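Local coordinates for protein transcriptional regulator (NtrC family) (Aquifex aeolicus, PDB 3DZD) that probably activates sigma-54-dependent transcription, as an NtrC-family response regulator with an AAA+ ATPase module, seen here in its inactive state with ADP bound, at residues I167-I172 and G180-L185; L311-L316 and E333-L338; Q341-K344 and E349-N352. All coordinates share one frame; numbering follows the deposited sequence.

Contact 1. Residues I167-I172 and G180-L185. With ADP (adenosine-5'-diphosphate), chain C.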
# COMPACT_ATOMS: atom_id res chain seq x y z
N ILE A 167 -5.28 8.87 14.57
CA ILE A 167 -4.61 7.73 15.19
C ILE A 167 -5.62 6.76 15.78
O ILE A 167 -5.50 5.55 15.61
CB ILE A 167 -3.67 8.15 16.31
CG1 ILE A 167 -2.48 8.94 15.75
CG2 ILE A 167 -3.19 6.93 17.06
CD1 ILE A 167 -1.39 9.20 16.78
N VAL A 168 -6.61 7.29 16.49
CA VAL A 168 -7.60 6.44 17.12
C VAL A 168 -8.35 5.66 16.05
O VAL A 168 -8.61 4.46 16.21
CB VAL A 168 -8.59 7.25 17.98
CG1 VAL A 168 -9.65 6.33 18.56
CG2 VAL A 168 -7.85 7.99 19.08
N ALA A 169 -8.69 6.34 14.96
CA ALA A 169 -9.39 5.74 13.83
C ALA A 169 -8.61 4.58 13.20
O ALA A 169 -9.18 3.52 12.91
CB ALA A 169 -9.73 6.80 12.79
N ARG A 170 -7.31 4.76 12.99
CA ARG A 170 -6.46 3.68 12.48
C ARG A 170 -6.36 2.52 13.45
O ARG A 170 -6.37 1.35 13.05
CB ARG A 170 -5.06 4.19 12.14
CG ARG A 170 -5.01 5.01 10.87
CD ARG A 170 -3.59 5.42 10.52
NE ARG A 170 -3.61 6.34 9.37
CZ ARG A 170 -3.73 5.95 8.11
NH1 ARG A 170 -3.83 4.65 7.82
NH2 ARG A 170 -3.75 6.85 7.13
N LEU A 171 -6.26 2.85 14.73
CA LEU A 171 -6.24 1.82 15.76
C LEU A 171 -7.50 0.99 15.65
O LEU A 171 -7.43 -0.23 15.62
CB LEU A 171 -6.12 2.44 17.15
CG LEU A 171 -4.74 3.03 17.45
CD1 LEU A 171 -4.68 3.65 18.85
CD2 LEU A 171 -3.65 1.97 17.28
N ILE A 172 -8.64 1.67 15.58
CA ILE A 172 -9.94 0.99 15.49
C ILE A 172 -9.98 0.06 14.28
O ILE A 172 -10.38 -1.10 14.40
CB ILE A 172 -11.11 2.00 15.41
CG1 ILE A 172 -11.33 2.70 16.76
CG2 ILE A 172 -12.39 1.32 14.94
CD1 ILE A 172 -12.24 3.91 16.68
N GLY A 180 -9.99 -4.86 4.14
CA GLY A 180 -9.95 -3.76 3.21
C GLY A 180 -9.09 -2.60 3.70
O GLY A 180 -8.55 -2.65 4.80
N ALA A 181 -9.00 -1.56 2.88
CA ALA A 181 -8.09 -0.45 3.15
C ALA A 181 -8.66 0.58 4.12
O ALA A 181 -9.87 0.63 4.37
CB ALA A 181 -7.71 0.24 1.84
N PHE A 182 -7.76 1.39 4.67
CA PHE A 182 -8.12 2.55 5.48
C PHE A 182 -8.09 3.76 4.57
O PHE A 182 -7.03 4.21 4.15
CB PHE A 182 -7.16 2.74 6.66
CG PHE A 182 -7.53 3.89 7.57
CD1 PHE A 182 -8.39 3.70 8.65
CD2 PHE A 182 -7.00 5.17 7.35
CE1 PHE A 182 -8.73 4.76 9.49
CE2 PHE A 182 -7.33 6.23 8.19
CZ PHE A 182 -8.20 6.03 9.26
N VAL A 183 -9.27 4.27 4.25
CA VAL A 183 -9.40 5.41 3.35
C VAL A 183 -9.77 6.64 4.18
O VAL A 183 -10.82 6.67 4.81
CB VAL A 183 -10.50 5.14 2.31
CG1 VAL A 183 -10.67 6.32 1.38
CG2 VAL A 183 -10.18 3.89 1.53
N ASP A 184 -8.92 7.66 4.21
CA ASP A 184 -9.32 8.87 4.91
C ASP A 184 -9.66 10.01 3.96
O ASP A 184 -8.96 10.27 2.99
CB ASP A 184 -8.31 9.27 5.99
CG ASP A 184 -6.99 9.76 5.43
OD1 ASP A 184 -6.88 9.92 4.19
OD2 ASP A 184 -6.06 9.98 6.23
N LEU A 185 -10.77 10.67 4.25
CA LEU A 185 -11.19 11.83 3.49
C LEU A 185 -11.30 13.04 4.41
O LEU A 185 -12.00 13.01 5.43
CB LEU A 185 -12.54 11.58 2.81
CG LEU A 185 -13.12 12.80 2.10
CD1 LEU A 185 -12.08 13.43 1.17
CD2 LEU A 185 -14.38 12.45 1.33
PB ADP C . -6.30 15.29 14.48
O1B ADP C . -6.47 14.04 13.64
O2B ADP C . -6.66 16.58 13.76
O3B ADP C . -6.94 15.22 15.83
PA ADP C . -3.51 14.55 14.22
O1A ADP C . -3.39 13.25 14.96
O2A ADP C . -3.63 14.50 12.71
O3A ADP C . -4.73 15.41 14.86
O5' ADP C . -2.22 15.46 14.57
C5' ADP C . -1.30 15.05 15.57
C4' ADP C . 0.08 14.78 15.01
O4' ADP C . 0.84 14.23 16.08
C3' ADP C . 0.03 13.66 13.99
O3' ADP C . 1.23 13.69 13.21
C2' ADP C . 0.07 12.38 14.79
O2' ADP C . 0.92 11.48 14.07
C1' ADP C . 0.77 12.80 16.06
N9 ADP C . 0.04 12.35 17.26
C8 ADP C . -1.15 12.82 17.67
N7 ADP C . -1.55 12.24 18.82
C5 ADP C . -0.59 11.36 19.17
C6 ADP C . -0.39 10.41 20.28
N6 ADP C . -1.32 10.28 21.26
N1 ADP C . 0.74 9.68 20.27
C2 ADP C . 1.66 9.81 19.30
N3 ADP C . 1.54 10.66 18.26
C4 ADP C . 0.46 11.44 18.14
O HOH W 1 -4.12 4.07 4.63
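Arg-170 and Phe-182 carry most of this contact, and they show how a long cationic side chain can serve an aromatic ring with its methylenes and its head at once. The arginine chain is extended from CG to NE and crosses the phenyl group at about a right angle. Arg-170 CG sits 3.8 Å from the Phe-182 ring centroid and 14° off the normal, a CH-pi contact over one face. Further out, the rim of the ring slips under the head: Phe-182 CD2 lies over one face of the guanidinium, 3.2 Å from Arg-170 NH1, the two planes 42° apart. The ring reaches the helix because its CG is anti to the backbone N (chi1 -178°). Apolar packing is smaller: Ala-169 CB lies 3.9 Å from Phe-182 CZ, and both side chains also rest on Phe-227 of strand 225-229.

The two segments belong to the core of a P-loop ATPase. Helix 165-176 follows the nucleotide-binding loop, whose Gly-162 and Lys-165 give backbone N-H groups to ADP. It crosses over to the edge strand 182-186, passing the two strands in between, and helix and strand run roughly antiparallel with their segment axes 10.0 Å apart.

Charge adds a looser link. Arg-170 NH2 and Asp-184 OD2 form a long salt bridge of 4.0 Å, while NE pairs with Glu-166. Because Glu-166 and Asp-184 bring like charges close together, the guanidinium would be expected to ease their repulsion.

A water at the guanidinium edge, in its plane, accepts from Arg-170 NH1 at 3.3 Å and donates to Phe-182 O at 3.0 Å. On the ligand side of the same helix, Ile-167 CD1 presses against the adenine of ADP, 3.2 Å from C4.

Contact 2. Residues L311-L316 and E333-L338; sequences LAEYFL and ETKEYL. With ADP (adenosine-5'-diphosphate), chain C.
Ala-312 CB and Leu-338 CD1 meet at 3.6 Å, and this methyl-to-methyl touch is the apolar part of a small helix-helix contact in the alpha-helical lid of the AAA+ module. Beside it runs a polar pair, Glu-313 and Lys-335. Each holds CG anti to its carbonyl carbon (chi1 -70° and -71°) and runs on extended, and it is this reach that brings the ends together although neither CB points straight at the other helix. The two chains cross at about a right angle, with OE2 of Glu-313 3.7 Å from CE of Lys-335 and 3.9 Å from its NZ, a long salt bridge. The ammonium has a second carboxylate partner in Glu-332.

One shell out, Leu-330 packs on both Ala-312 and Glu-313, while Ile-309, a turn earlier on helix 307-322, touches both Lys-335 and Leu-338. At the start of helix 332-339, Thr-334 N bonds to Ser-331 OG and its OG1 to Val-365 O.

Helix 307-322 turns another side to the nucleotide. The rings of Tyr-314 and Phe-315 both approach the adenine obliquely, and Leu-311 CD2 lies 3.6 Å from ADP N1.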
# COMPACT_ATOMS: atom_id res chain seq x y z
N LEU A 311 4.92 12.83 25.35
CA LEU A 311 4.84 13.10 23.94
C LEU A 311 6.09 13.84 23.46
O LEU A 311 6.65 13.53 22.39
CB LEU A 311 3.58 13.90 23.63
CG LEU A 311 2.30 13.05 23.69
CD1 LEU A 311 1.04 13.90 23.84
CD2 LEU A 311 2.22 12.17 22.44
N ALA A 312 6.54 14.81 24.26
CA ALA A 312 7.73 15.58 23.92
C ALA A 312 8.94 14.67 23.77
O ALA A 312 9.73 14.81 22.84
CB ALA A 312 7.99 16.67 24.97
N GLU A 313 9.09 13.75 24.72
CA GLU A 313 10.22 12.84 24.72
C GLU A 313 10.12 11.90 23.52
O GLU A 313 11.13 11.55 22.91
CB GLU A 313 10.27 12.06 26.03
CG GLU A 313 10.66 12.92 27.22
CD GLU A 313 10.46 12.22 28.56
OE1 GLU A 313 9.63 11.28 28.63
OE2 GLU A 313 11.13 12.63 29.53
N TYR A 314 8.90 11.51 23.19
CA TYR A 314 8.66 10.62 22.06
C TYR A 314 9.03 11.32 20.75
O TYR A 314 9.62 10.70 19.85
CB TYR A 314 7.20 10.16 22.06
CG TYR A 314 6.69 9.57 20.76
CD1 TYR A 314 6.85 8.22 20.47
CD2 TYR A 314 6.02 10.36 19.84
CE1 TYR A 314 6.37 7.68 19.29
CE2 TYR A 314 5.54 9.83 18.66
CZ TYR A 314 5.72 8.50 18.39
OH TYR A 314 5.23 8.00 17.21
N PHE A 315 8.68 12.60 20.63
CA PHE A 315 8.97 13.34 19.41
C PHE A 315 10.46 13.70 19.34
O PHE A 315 11.08 13.61 18.28
CB PHE A 315 8.08 14.59 19.28
CG PHE A 315 6.63 14.27 18.99
CD1 PHE A 315 6.28 13.47 17.91
CD2 PHE A 315 5.62 14.77 19.81
CE1 PHE A 315 4.94 13.17 17.65
CE2 PHE A 315 4.29 14.49 19.55
CZ PHE A 315 3.94 13.68 18.48
N LEU A 316 11.01 14.11 20.47
CA LEU A 316 12.42 14.48 20.54
C LEU A 316 13.31 13.32 20.11
O LEU A 316 14.28 13.51 19.40
CB LEU A 316 12.78 14.91 21.96
CG LEU A 316 14.24 15.31 22.20
CD1 LEU A 316 14.58 16.59 21.45
CD2 LEU A 316 14.51 15.46 23.69
N GLU A 333 14.11 22.29 33.03
CA GLU A 333 13.55 23.60 32.74
C GLU A 333 12.52 23.49 31.61
O GLU A 333 11.43 24.06 31.71
CB GLU A 333 14.65 24.58 32.34
CG GLU A 333 15.35 25.25 33.52
CD GLU A 333 16.16 24.28 34.39
OE1 GLU A 333 16.61 23.24 33.87
OE2 GLU A 333 16.34 24.58 35.59
N THR A 334 12.89 22.77 30.56
CA THR A 334 12.02 22.56 29.40
C THR A 334 10.71 21.88 29.80
O THR A 334 9.63 22.32 29.40
CB THR A 334 12.73 21.71 28.32
OG1 THR A 334 13.83 22.45 27.77
CG2 THR A 334 11.76 21.32 27.21
N LYS A 335 10.81 20.81 30.59
CA LYS A 335 9.63 20.10 31.06
C LYS A 335 8.65 21.05 31.77
O LYS A 335 7.44 21.01 31.50
CB LYS A 335 10.02 18.95 31.98
CG LYS A 335 10.68 17.80 31.25
CD LYS A 335 11.23 16.77 32.21
CE LYS A 335 11.98 15.67 31.48
NZ LYS A 335 12.62 14.72 32.42
N GLU A 336 9.18 21.90 32.64
CA GLU A 336 8.37 22.89 33.33
C GLU A 336 7.68 23.81 32.33
O GLU A 336 6.48 24.08 32.45
CB GLU A 336 9.22 23.72 34.30
CG GLU A 336 8.41 24.49 35.34
CD GLU A 336 7.87 23.59 36.45
OE1 GLU A 336 8.05 22.35 36.36
OE2 GLU A 336 7.26 24.11 37.42
N TYR A 337 8.44 24.28 31.35
CA TYR A 337 7.91 25.19 30.34
C TYR A 337 6.74 24.59 29.56
O TYR A 337 5.75 25.27 29.32
CB TYR A 337 9.02 25.60 29.37
CG TYR A 337 8.53 26.38 28.17
CD1 TYR A 337 8.46 27.78 28.20
CD2 TYR A 337 8.15 25.74 27.00
CE1 TYR A 337 8.02 28.50 27.10
CE2 TYR A 337 7.71 26.46 25.89
CZ TYR A 337 7.65 27.84 25.95
OH TYR A 337 7.21 28.56 24.87
N LEU A 338 6.88 23.33 29.14
CA LEU A 338 5.83 22.66 28.38
C LEU A 338 4.53 22.57 29.19
O LEU A 338 3.44 22.83 28.67
CB LEU A 338 6.29 21.26 27.97
CG LEU A 338 7.49 21.13 27.01
CD1 LEU A 338 7.92 19.68 26.88
CD2 LEU A 338 7.17 21.70 25.64
PB ADP C . -6.30 15.29 14.48
O1B ADP C . -6.47 14.04 13.64
O2B ADP C . -6.66 16.58 13.76
O3B ADP C . -6.94 15.22 15.83
PA ADP C . -3.51 14.55 14.22
O1A ADP C . -3.39 13.25 14.96
O2A ADP C . -3.63 14.50 12.71
O3A ADP C . -4.73 15.41 14.86
O5' ADP C . -2.22 15.46 14.57
C5' ADP C . -1.30 15.05 15.57
C4' ADP C . 0.08 14.78 15.01
O4' ADP C . 0.84 14.23 16.08
C3' ADP C . 0.03 13.66 13.99
O3' ADP C . 1.23 13.69 13.21
C2' ADP C . 0.07 12.38 14.79
O2' ADP C . 0.92 11.48 14.07
C1' ADP C . 0.77 12.80 16.06
N9 ADP C . 0.04 12.35 17.26
C8 ADP C . -1.15 12.82 17.67
N7 ADP C . -1.55 12.24 18.82
C5 ADP C . -0.59 11.36 19.17
C6 ADP C . -0.39 10.41 20.28
N6 ADP C . -1.32 10.28 21.26
N1 ADP C . 0.74 9.68 20.27
C2 ADP C . 1.66 9.81 19.30
N3 ADP C . 1.54 10.66 18.26
C4 ADP C . 0.46 11.44 18.14

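Contact 3. Residues Q341-K344 and E349-N352. With ADP (adenosine-5'-diphosphate), chain C.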
# COMPACT_ATOMS: atom_id res chain seq x y z
N GLN A 341 2.09 25.52 29.13
CA GLN A 341 1.48 25.95 27.88
C GLN A 341 0.03 25.49 27.76
O GLN A 341 -0.37 24.49 28.34
CB GLN A 341 2.32 25.48 26.67
CG GLN A 341 3.78 25.93 26.74
CD GLN A 341 3.92 27.43 26.97
OE1 GLN A 341 3.52 28.24 26.13
NE2 GLN A 341 4.51 27.81 28.11
N GLU A 342 -0.75 26.24 26.99
CA GLU A 342 -2.14 25.92 26.71
C GLU A 342 -2.31 24.88 25.60
O GLU A 342 -3.21 24.04 25.68
CB GLU A 342 -2.90 27.19 26.35
CG GLU A 342 -3.19 28.03 27.56
CD GLU A 342 -4.21 27.37 28.46
OE1 GLU A 342 -5.25 26.95 27.91
OE2 GLU A 342 -3.96 27.27 29.68
N TRP A 343 -1.47 24.96 24.57
CA TRP A 343 -1.53 24.06 23.43
C TRP A 343 -2.86 24.14 22.71
O TRP A 343 -3.57 23.14 22.59
CB TRP A 343 -1.26 22.61 23.85
CG TRP A 343 0.01 22.44 24.62
CD1 TRP A 343 0.12 22.09 25.93
CD2 TRP A 343 1.34 22.62 24.14
NE1 TRP A 343 1.44 22.02 26.30
CE2 TRP A 343 2.21 22.36 25.22
CE3 TRP A 343 1.88 22.99 22.91
CZ2 TRP A 343 3.59 22.44 25.10
CZ3 TRP A 343 3.26 23.08 22.80
CH2 TRP A 343 4.10 22.80 23.88
N LYS A 344 -3.21 25.32 22.22
CA LYS A 344 -4.45 25.48 21.46
C LYS A 344 -4.46 24.60 20.20
O LYS A 344 -5.51 24.18 19.72
CB LYS A 344 -4.70 26.94 21.09
CG LYS A 344 -5.98 27.14 20.30
CD LYS A 344 -6.33 28.61 20.14
CE LYS A 344 -7.70 28.78 19.51
NZ LYS A 344 -8.05 30.22 19.31
N GLU A 349 0.51 21.06 17.50
CA GLU A 349 1.37 22.16 17.93
C GLU A 349 2.65 21.65 18.61
O GLU A 349 3.76 22.02 18.22
CB GLU A 349 0.62 23.12 18.85
CG GLU A 349 1.44 24.37 19.23
CD GLU A 349 0.72 25.32 20.18
OE1 GLU A 349 -0.54 25.30 20.25
OE2 GLU A 349 1.41 26.08 20.88
N LEU A 350 2.50 20.78 19.61
CA LEU A 350 3.65 20.21 20.30
C LEU A 350 4.64 19.53 19.36
O LEU A 350 5.85 19.74 19.47
CB LEU A 350 3.21 19.20 21.37
CG LEU A 350 4.34 18.52 22.15
CD1 LEU A 350 5.07 19.48 23.07
CD2 LEU A 350 3.80 17.35 22.94
N LYS A 351 4.14 18.71 18.44
CA LYS A 351 5.02 17.96 17.56
C LYS A 351 5.87 18.92 16.74
O LYS A 351 7.10 18.81 16.71
CB LYS A 351 4.22 17.05 16.62
CG LYS A 351 5.10 16.07 15.86
CD LYS A 351 4.36 15.28 14.79
CE LYS A 351 4.06 16.15 13.58
NZ LYS A 351 3.86 15.31 12.36
N ASN A 352 5.20 19.86 16.10
CA ASN A 352 5.88 20.83 15.28
C ASN A 352 6.87 21.66 16.08
O ASN A 352 7.93 22.03 15.58
CB ASN A 352 4.87 21.73 14.59
CG ASN A 352 5.52 22.95 13.98
OD1 ASN A 352 5.76 23.94 14.67
ND2 ASN A 352 5.81 22.88 12.70
PB ADP C . -6.30 15.29 14.48
O1B ADP C . -6.47 14.04 13.64
O2B ADP C . -6.66 16.58 13.76
O3B ADP C . -6.94 15.22 15.83
PA ADP C . -3.51 14.55 14.22
O1A ADP C . -3.39 13.25 14.96
O2A ADP C . -3.63 14.50 12.71
O3A ADP C . -4.73 15.41 14.86
O5' ADP C . -2.22 15.46 14.57
C5' ADP C . -1.30 15.05 15.57
C4' ADP C . 0.08 14.78 15.01
O4' ADP C . 0.84 14.23 16.08
C3' ADP C . 0.03 13.66 13.99
O3' ADP C . 1.23 13.69 13.21
C2' ADP C . 0.07 12.38 14.79
O2' ADP C . 0.92 11.48 14.07
C1' ADP C . 0.77 12.80 16.06
N9 ADP C . 0.04 12.35 17.26
C8 ADP C . -1.15 12.82 17.67
N7 ADP C . -1.55 12.24 18.82
C5 ADP C . -0.59 11.36 19.17
C6 ADP C . -0.39 10.41 20.28
N6 ADP C . -1.32 10.28 21.26
N1 ADP C . 0.74 9.68 20.27
C2 ADP C . 1.66 9.81 19.30
N3 ADP C . 1.54 10.66 18.26
C4 ADP C . 0.46 11.44 18.14
O HOH W 2 0.46 26.71 23.48
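Trp-343 is in the left-handed helical conformation (phi and psi both 60°), and its CA lies 6.5 Å from Glu-349 CA on the helix that follows. The indole lies between residues of its own loop and of that helix. Gln-341 CB covers one face, offset toward the rim, and Leu-350 CB lies over the opposite face. Farther along the leucine, CD1 reaches Trp-343 CH2 at 3.6 Å.

Glu-349 comes to the rim of the same ring. With CG anti to the backbone N (chi1 -175°), it sets that carbon in the indole plane, 4.0 Å from Trp-343 CE3; the extended chain then carries the carboxylate, turned 62° from the indole, on toward the loop backbone. Each carboxylate oxygen has its own task. OE1 accepts from the backbone N of Gly-345, just before the helix. Glu-349 OE2 accepts from a water at 2.8 Å, and that water in turn accepts from Trp-343 N, also at 2.8 Å, above the indole face that Gln-341 covers. The nearby helix start would be expected to favour the negative charge. Cut back to an alanine, the position would probably leave the Gly-345 N-H and the bridging water without their acceptor and open a gap at the indole edge.

Glu-349 and Leu-350 close the GNVREL sequence, which begins at Gly-345; in sigma-54 activators this is the sensor II motif. Lys-351, next after Leu-350, bends at its third torsion and gives NZ to ADP O3', a hydrogen bond of 3.2 Å.

Helix 346-359 also faces a second subunit, where Asn-352 bonds to Glu-355 and Asn-352 of the neighbouring chain, and Glu-349 packs on its Ile-359. Within the chain, the indole also packs on Leu-301 of a loop and on Val-308 of helix 307-322.

In the fold
All three contacts touch ADP, yet from two sides. Contact 1 lies in the P-loop core, its centre about 8 Å from that of the chain, and touches neither of the others. Contacts 2 and 3 lie far out in the lid, about 32 and 30 Å from the chain's centre and about 11 Å apart: Leu-311 packs on Leu-350, Phe-315 on Lys-351, and Trp-343 NE1 makes a weak hydrogen bond to Leu-338 O. Each is partly buried, its charged members keeping some exposure, but the chemistry differs. A helix against a sheet edge uses an arginine over a ring; two lid helices use methyl groups and a long ion pair; a loop against its following helix uses an indole and a water-bridged carboxylate.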